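Local coordinates for protein probable transcriptional regulator (Pseudomonas aeruginosa, PDB 2ESN) that probably regulates transcription as a LysR-type factor, pairing a DNA-binding helix-turn-helix domain with a periplasmic-binding-protein-like domain expected to sense a small-molecule effector, at residues L164-Y178 / I275-Q287. Numbering follows the deposited sequence.
Sequences LPEGIQAHDWFADRY and IPPYVLRLYSHVQ
W173 lays one face of its indole over L280, whose CB sits 4.1 Å from the centroid of the six-membered ring in a CH-pi contact, while L280 CD1 reaches W173 CH2. The ring turns back over the partner strand because CG stands between the backbone N and carbonyl carbon (chi1 59°). W173 is also the extra residue of a beta bulge: its N and F174 O both bond to L280, and the antiparallel register of 168-176 with 278-285 slips by one. Beyond it F174 lies alongside L280, both touching Y110 of helix 109-126. On the other face D172 OD1 sits 3.0 Å above the centre of the R281 guanidinium, the two planes nearly perpendicular (87°). This salt bridge is therefore purely electrostatic; a second carboxylate, D158, pairs with R281 NH1. A170 CB meets the guanidinium at its edge. Toward G167, Q169 NE2 donates in its amide plane to S284 OG (3.2 Å), and a water links that hydroxyl with H171 ND1 and donates to L282 O. At the far end the Y278 ring lies over D176 CA and its hydroxyl is modelled only 2.4 Å from D176 OD2, too short to take at face value; D176 OD2 also accepts from H255 N, and Y110 OH is a further partner of Y278 OH. Y178 CE1 comes 3.6 Å from Y278 CD1, with the rings oblique. The ladder thus joins two distant stretches of the LysR effector-binding domain, with apolar packing at the bulge and the D172-R281 ion pair on the face opposite L280; R281, paired with both D172 and D158, would probably stay charged.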
loop_
_atom_site.group_PDB
_atom_site.type_symbol
_atom_site.label_atom_id
_atom_site.label_comp_id
_atom_site.label_asym_id
_atom_site.label_seq_id
_atom_site.Cartn_x
_atom_site.Cartn_y
_atom_site.Cartn_z
ATOM N N LEU C 164 -11.627 21.419 10.624
ATOM C CA LEU C 164 -10.284 20.982 10.260
ATOM C C LEU C 164 -9.766 19.793 11.097
ATOM O O LEU C 164 -9.858 19.827 12.338
ATOM C CB LEU C 164 -9.298 22.152 10.376
ATOM C CG LEU C 164 -9.402 23.257 9.334
ATOM C CD1 LEU C 164 -8.302 24.286 9.570
ATOM C CD2 LEU C 164 -9.343 22.674 7.913
ATOM N N PRO C 165 -9.195 18.756 10.419
ATOM C CA PRO C 165 -8.547 17.620 11.105
ATOM C C PRO C 165 -7.389 18.105 11.956
ATOM O O PRO C 165 -6.935 19.257 11.782
ATOM C CB PRO C 165 -8.024 16.744 9.951
ATOM C CG PRO C 165 -8.793 17.150 8.769
ATOM C CD PRO C 165 -9.127 18.607 8.954
ATOM N N GLU C 166 -6.914 17.237 12.855
ATOM C CA GLU C 166 -5.909 17.629 13.843
ATOM C C GLU C 166 -4.545 17.681 13.217
ATOM O O GLU C 166 -4.145 16.771 12.478
ATOM C CB GLU C 166 -5.876 16.699 15.062
ATOM C CG GLU C 166 -5.635 17.489 16.360
ATOM C CD GLU C 166 -4.959 16.670 17.467
ATOM O OE1 GLU C 166 -3.846 17.080 17.914
ATOM O OE2 GLU C 166 -5.538 15.631 17.886
ATOM N N GLY C 167 -3.818 18.749 13.517
ATOM C CA GLY C 167 -2.562 18.983 12.832
ATOM C C GLY C 167 -2.678 19.732 11.502
ATOM O O GLY C 167 -1.656 20.149 10.949
ATOM N N ILE C 168 -3.896 19.914 10.992
ATOM C CA ILE C 168 -4.101 20.725 9.780
ATOM C C ILE C 168 -4.446 22.172 10.097
ATOM O O ILE C 168 -5.377 22.453 10.849
ATOM C CB ILE C 168 -5.195 20.144 8.856
ATOM C CG1 ILE C 168 -4.840 18.721 8.404
ATOM C CG2 ILE C 168 -5.455 21.066 7.650
ATOM C CD1 ILE C 168 -3.350 18.430 8.304
ATOM N N GLN C 169 -3.678 23.087 9.516
ATOM C CA GLN C 169 -4.045 24.511 9.464
ATOM C C GLN C 169 -4.386 24.928 7.993
ATOM O O GLN C 169 -3.887 24.321 7.032
ATOM C CB GLN C 169 -2.886 25.376 10.009
ATOM C CG GLN C 169 -1.581 25.230 9.201
ATOM C CD GLN C 169 -0.350 25.896 9.837
ATOM O OE1 GLN C 169 -0.445 26.507 10.918
ATOM N NE2 GLN C 169 0.821 25.751 9.173
ATOM N N ALA C 170 -5.185 25.984 7.855
ATOM C CA ALA C 170 -5.704 26.462 6.580
ATOM C C ALA C 170 -5.562 27.992 6.495
ATOM O O ALA C 170 -5.653 28.696 7.514
ATOM C CB ALA C 170 -7.149 26.078 6.445
ATOM N N HIS C 171 -5.310 28.496 5.286
ATOM C CA HIS C 171 -5.270 29.927 5.064
ATOM C C HIS C 171 -6.079 30.261 3.835
ATOM O O HIS C 171 -5.858 29.684 2.748
ATOM C CB HIS C 171 -3.820 30.420 4.925
ATOM C CG HIS C 171 -3.066 30.434 6.223
ATOM N ND1 HIS C 171 -2.305 29.363 6.659
ATOM C CD2 HIS C 171 -2.959 31.392 7.182
ATOM C CE1 HIS C 171 -1.756 29.666 7.825
ATOM N NE2 HIS C 171 -2.135 30.891 8.162
ATOM N N ASP C 172 -6.986 31.217 3.981
ATOM C CA ASP C 172 -7.860 31.604 2.872
ATOM C C ASP C 172 -7.142 32.403 1.814
ATOM O O ASP C 172 -6.332 33.294 2.145
ATOM C CB ASP C 172 -9.052 32.355 3.420
ATOM C CG ASP C 172 -9.830 31.520 4.401
ATOM O OD1 ASP C 172 -9.807 30.265 4.304
ATOM O OD2 ASP C 172 -10.452 32.123 5.286
ATOM N N TRP C 173 -7.397 32.079 0.547
ATOM C CA TRP C 173 -6.804 32.895 -0.550
ATOM C C TRP C 173 -7.714 33.496 -1.654
ATOM O O TRP C 173 -7.267 34.358 -2.436
ATOM C CB TRP C 173 -5.552 32.216 -1.124
ATOM C CG TRP C 173 -5.791 30.849 -1.682
ATOM C CD1 TRP C 173 -5.850 29.695 -0.970
ATOM C CD2 TRP C 173 -6.007 30.487 -3.077
ATOM N NE1 TRP C 173 -6.101 28.641 -1.824
ATOM C CE2 TRP C 173 -6.168 29.096 -3.121
ATOM C CE3 TRP C 173 -6.089 31.220 -4.281
ATOM C CZ2 TRP C 173 -6.402 28.378 -4.349
ATOM C CZ3 TRP C 173 -6.314 30.533 -5.488
ATOM C CH2 TRP C 173 -6.483 29.117 -5.510
ATOM N N PHE C 174 -8.969 33.064 -1.710
ATOM C CA PHE C 174 -9.902 33.543 -2.733
ATOM C C PHE C 174 -11.344 33.280 -2.336
ATOM O O PHE C 174 -11.738 32.110 -2.151
ATOM C CB PHE C 174 -9.645 32.807 -4.051
ATOM C CG PHE C 174 -10.438 33.346 -5.221
ATOM C CD1 PHE C 174 -10.431 34.713 -5.526
ATOM C CD2 PHE C 174 -11.167 32.488 -6.030
ATOM C CE1 PHE C 174 -11.172 35.218 -6.629
ATOM C CE2 PHE C 174 -11.875 32.962 -7.125
ATOM C CZ PHE C 174 -11.892 34.342 -7.439
ATOM N N ALA C 175 -12.125 34.345 -2.201
ATOM C CA ALA C 175 -13.599 34.200 -2.028
ATOM C C ALA C 175 -14.290 34.345 -3.403
ATOM O O ALA C 175 -13.961 35.237 -4.140
ATOM C CB ALA C 175 -14.153 35.275 -0.998
ATOM N N ASP C 176 -15.193 33.452 -3.749
ATOM C CA ASP C 176 -15.960 33.547 -5.013
ATOM C C ASP C 176 -17.375 32.953 -4.787
ATOM O O ASP C 176 -17.694 32.475 -3.695
ATOM C CB ASP C 176 -15.210 32.777 -6.137
ATOM C CG ASP C 176 -15.718 33.062 -7.582
ATOM O OD1 ASP C 176 -16.124 34.195 -7.975
ATOM O OD2 ASP C 176 -15.585 32.114 -8.363
ATOM N N ARG C 177 -18.205 32.965 -5.822
ATOM C CA ARG C 177 -19.501 32.307 -5.757
ATOM C C ARG C 177 -19.725 31.354 -6.944
ATOM O O ARG C 177 -18.972 31.383 -7.952
ATOM C CB ARG C 177 -20.591 33.378 -5.692
ATOM C CG ARG C 177 -20.524 34.420 -6.830
ATOM C CD ARG C 177 -21.585 35.512 -6.613
ATOM N NE ARG C 177 -22.004 36.119 -7.893
ATOM C CZ ARG C 177 -21.417 37.172 -8.478
ATOM N NH1 ARG C 177 -20.353 37.783 -7.934
ATOM N NH2 ARG C 177 -21.888 37.603 -9.645
ATOM N N TYR C 178 -20.718 30.488 -6.791
ATOM C CA TYR C 178 -21.212 29.629 -7.872
ATOM C C TYR C 178 -22.269 30.334 -8.720
ATOM O O TYR C 178 -23.021 31.172 -8.208
ATOM C CB TYR C 178 -21.836 28.362 -7.330
ATOM C CG TYR C 178 -20.826 27.292 -7.004
ATOM C CD1 TYR C 178 -19.965 27.442 -5.920
ATOM C CD2 TYR C 178 -20.725 26.125 -7.779
ATOM C CE1 TYR C 178 -18.982 26.467 -5.633
ATOM C CE2 TYR C 178 -19.797 25.124 -7.484
ATOM C CZ TYR C 178 -18.922 25.308 -6.410
ATOM O OH TYR C 178 -17.967 24.360 -6.109
ATOM N N ILE C 275 -26.843 29.550 -2.453
ATOM C CA ILE C 275 -25.577 28.805 -2.302
ATOM C C ILE C 275 -24.609 29.681 -1.559
ATOM O O ILE C 275 -24.373 30.794 -1.976
ATOM C CB ILE C 275 -24.927 28.455 -3.686
ATOM C CG1 ILE C 275 -25.952 27.827 -4.650
ATOM C CG2 ILE C 275 -23.754 27.498 -3.482
ATOM C CD1 ILE C 275 -25.502 27.855 -6.218
ATOM N N PRO C 276 -24.066 29.218 -0.410
ATOM C CA PRO C 276 -22.954 29.990 0.192
ATOM C C PRO C 276 -21.776 30.281 -0.770
ATOM O O PRO C 276 -21.440 29.426 -1.598
ATOM C CB PRO C 276 -22.459 29.101 1.345
ATOM C CG PRO C 276 -23.422 27.914 1.470
ATOM C CD PRO C 276 -24.500 28.065 0.421
ATOM N N PRO C 277 -21.152 31.470 -0.633
ATOM C CA PRO C 277 -19.932 31.825 -1.301
ATOM C C PRO C 277 -18.982 30.757 -0.865
ATOM O O PRO C 277 -19.179 30.152 0.190
ATOM C CB PRO C 277 -19.527 33.166 -0.652
ATOM C CG PRO C 277 -20.876 33.775 -0.213
ATOM C CD PRO C 277 -21.620 32.540 0.280
ATOM N N TYR C 278 -18.003 30.457 -1.697
ATOM C CA TYR C 278 -16.942 29.562 -1.282
ATOM C C TYR C 278 -15.689 30.378 -1.036
ATOM O O TYR C 278 -15.517 31.521 -1.543
ATOM C CB TYR C 278 -16.722 28.437 -2.307
ATOM C CG TYR C 278 -16.173 28.901 -3.635
ATOM C CD1 TYR C 278 -17.028 29.285 -4.682
ATOM C CD2 TYR C 278 -14.787 28.955 -3.857
ATOM C CE1 TYR C 278 -16.502 29.698 -5.934
ATOM C CE2 TYR C 278 -14.252 29.364 -5.088
ATOM C CZ TYR C 278 -15.108 29.760 -6.130
ATOM O OH TYR C 278 -14.562 30.182 -7.339
ATOM N N VAL C 279 -14.818 29.815 -0.222
ATOM C CA VAL C 279 -13.548 30.434 0.047
ATOM C C VAL C 279 -12.527 29.355 -0.194
ATOM O O VAL C 279 -12.606 28.300 0.467
ATOM C CB VAL C 279 -13.473 30.987 1.514
ATOM C CG1 VAL C 279 -12.114 31.599 1.786
ATOM C CG2 VAL C 279 -14.545 32.045 1.706
ATOM N N LEU C 280 -11.630 29.579 -1.166
ATOM C CA LEU C 280 -10.590 28.580 -1.501
ATOM C C LEU C 280 -9.468 28.724 -0.478
ATOM O O LEU C 280 -9.178 29.823 -0.039
ATOM C CB LEU C 280 -10.010 28.779 -2.913
ATOM C CG LEU C 280 -10.927 28.534 -4.124
ATOM C CD1 LEU C 280 -10.086 28.586 -5.389
ATOM C CD2 LEU C 280 -11.625 27.172 -4.041
ATOM N N ARG C 281 -8.853 27.627 -0.094
ATOM C CA ARG C 281 -7.857 27.714 0.944
ATOM C C ARG C 281 -6.657 26.860 0.719
ATOM O O ARG C 281 -6.611 25.975 -0.131
ATOM C CB ARG C 281 -8.448 27.507 2.360
ATOM C CG ARG C 281 -9.522 26.505 2.432
ATOM C CD ARG C 281 -10.586 26.953 3.404
ATOM N NE ARG C 281 -10.034 27.175 4.720
ATOM C CZ ARG C 281 -10.703 27.701 5.739
ATOM N NH1 ARG C 281 -11.983 28.071 5.574
ATOM N NH2 ARG C 281 -10.098 27.842 6.920
ATOM N N LEU C 282 -5.636 27.217 1.473
ATOM C CA LEU C 282 -4.362 26.563 1.372
ATOM C C LEU C 282 -4.250 25.803 2.683
ATOM O O LEU C 282 -4.242 26.406 3.745
ATOM C CB LEU C 282 -3.287 27.644 1.230
ATOM C CG LEU C 282 -1.856 27.139 1.237
ATOM C CD1 LEU C 282 -1.612 26.364 -0.071
ATOM C CD2 LEU C 282 -0.812 28.298 1.477
ATOM N N TYR C 283 -4.191 24.484 2.597
ATOM C CA TYR C 283 -4.016 23.648 3.762
ATOM C C TYR C 283 -2.581 23.124 3.920
ATOM O O TYR C 283 -1.921 22.760 2.936
ATOM C CB TYR C 283 -4.928 22.446 3.705
ATOM C CG TYR C 283 -6.378 22.736 3.456
ATOM C CD1 TYR C 283 -6.887 22.717 2.145
ATOM C CD2 TYR C 283 -7.273 22.938 4.519
ATOM C CE1 TYR C 283 -8.206 22.935 1.884
ATOM C CE2 TYR C 283 -8.632 23.165 4.263
ATOM C CZ TYR C 283 -9.089 23.157 2.933
ATOM O OH TYR C 283 -10.426 23.382 2.630
ATOM N N SER C 284 -2.132 23.099 5.181
ATOM C CA SER C 284 -0.887 22.478 5.560
ATOM C C SER C 284 -0.966 21.876 6.967
ATOM O O SER C 284 -1.842 22.231 7.781
ATOM C CB SER C 284 0.270 23.467 5.514
ATOM O OG SER C 284 -0.057 24.551 6.337
ATOM N N HIS C 285 -0.046 20.944 7.185
ATOM C CA HIS C 285 0.268 20.358 8.481
ATOM C C HIS C 285 1.121 21.293 9.361
ATOM O O HIS C 285 2.141 21.818 8.905
ATOM C CB HIS C 285 1.021 19.059 8.244
ATOM C CG HIS C 285 0.959 18.108 9.396
ATOM N ND1 HIS C 285 1.687 18.293 10.556
ATOM C CD2 HIS C 285 0.245 16.972 9.573
ATOM C CE1 HIS C 285 1.422 17.311 11.395
ATOM N NE2 HIS C 285 0.550 16.497 10.824
ATOM N N VAL C 286 0.701 21.461 10.620
ATOM C CA VAL C 286 1.444 22.202 11.674
ATOM C C VAL C 286 2.951 21.845 11.751
ATOM O O VAL C 286 3.762 22.731 12.005
ATOM C CB VAL C 286 0.737 22.110 13.076
ATOM C CG1 VAL C 286 1.431 22.980 14.098
ATOM C CG2 VAL C 286 -0.730 22.548 12.974
ATOM N N GLN C 287 3.310 20.568 11.549
ATOM C CA GLN C 287 4.631 20.241 10.928
ATOM C C GLN C 287 4.630 19.154 9.832
ATOM O O GLN C 287 5.200 19.345 8.733
ATOM C CB GLN C 287 5.752 19.964 11.941
ATOM C CG GLN C 287 7.182 20.413 11.412
ATOM C CD GLN C 287 8.400 19.796 12.175
ATOM O OE1 GLN C 287 8.239 18.898 13.015
ATOM N NE2 GLN C 287 9.621 20.293 11.870
HETATM O O HOH W 1 -1.589 26.953 5.218
HETATM O O HOH W 2 -21.772 30.676 -4.219
#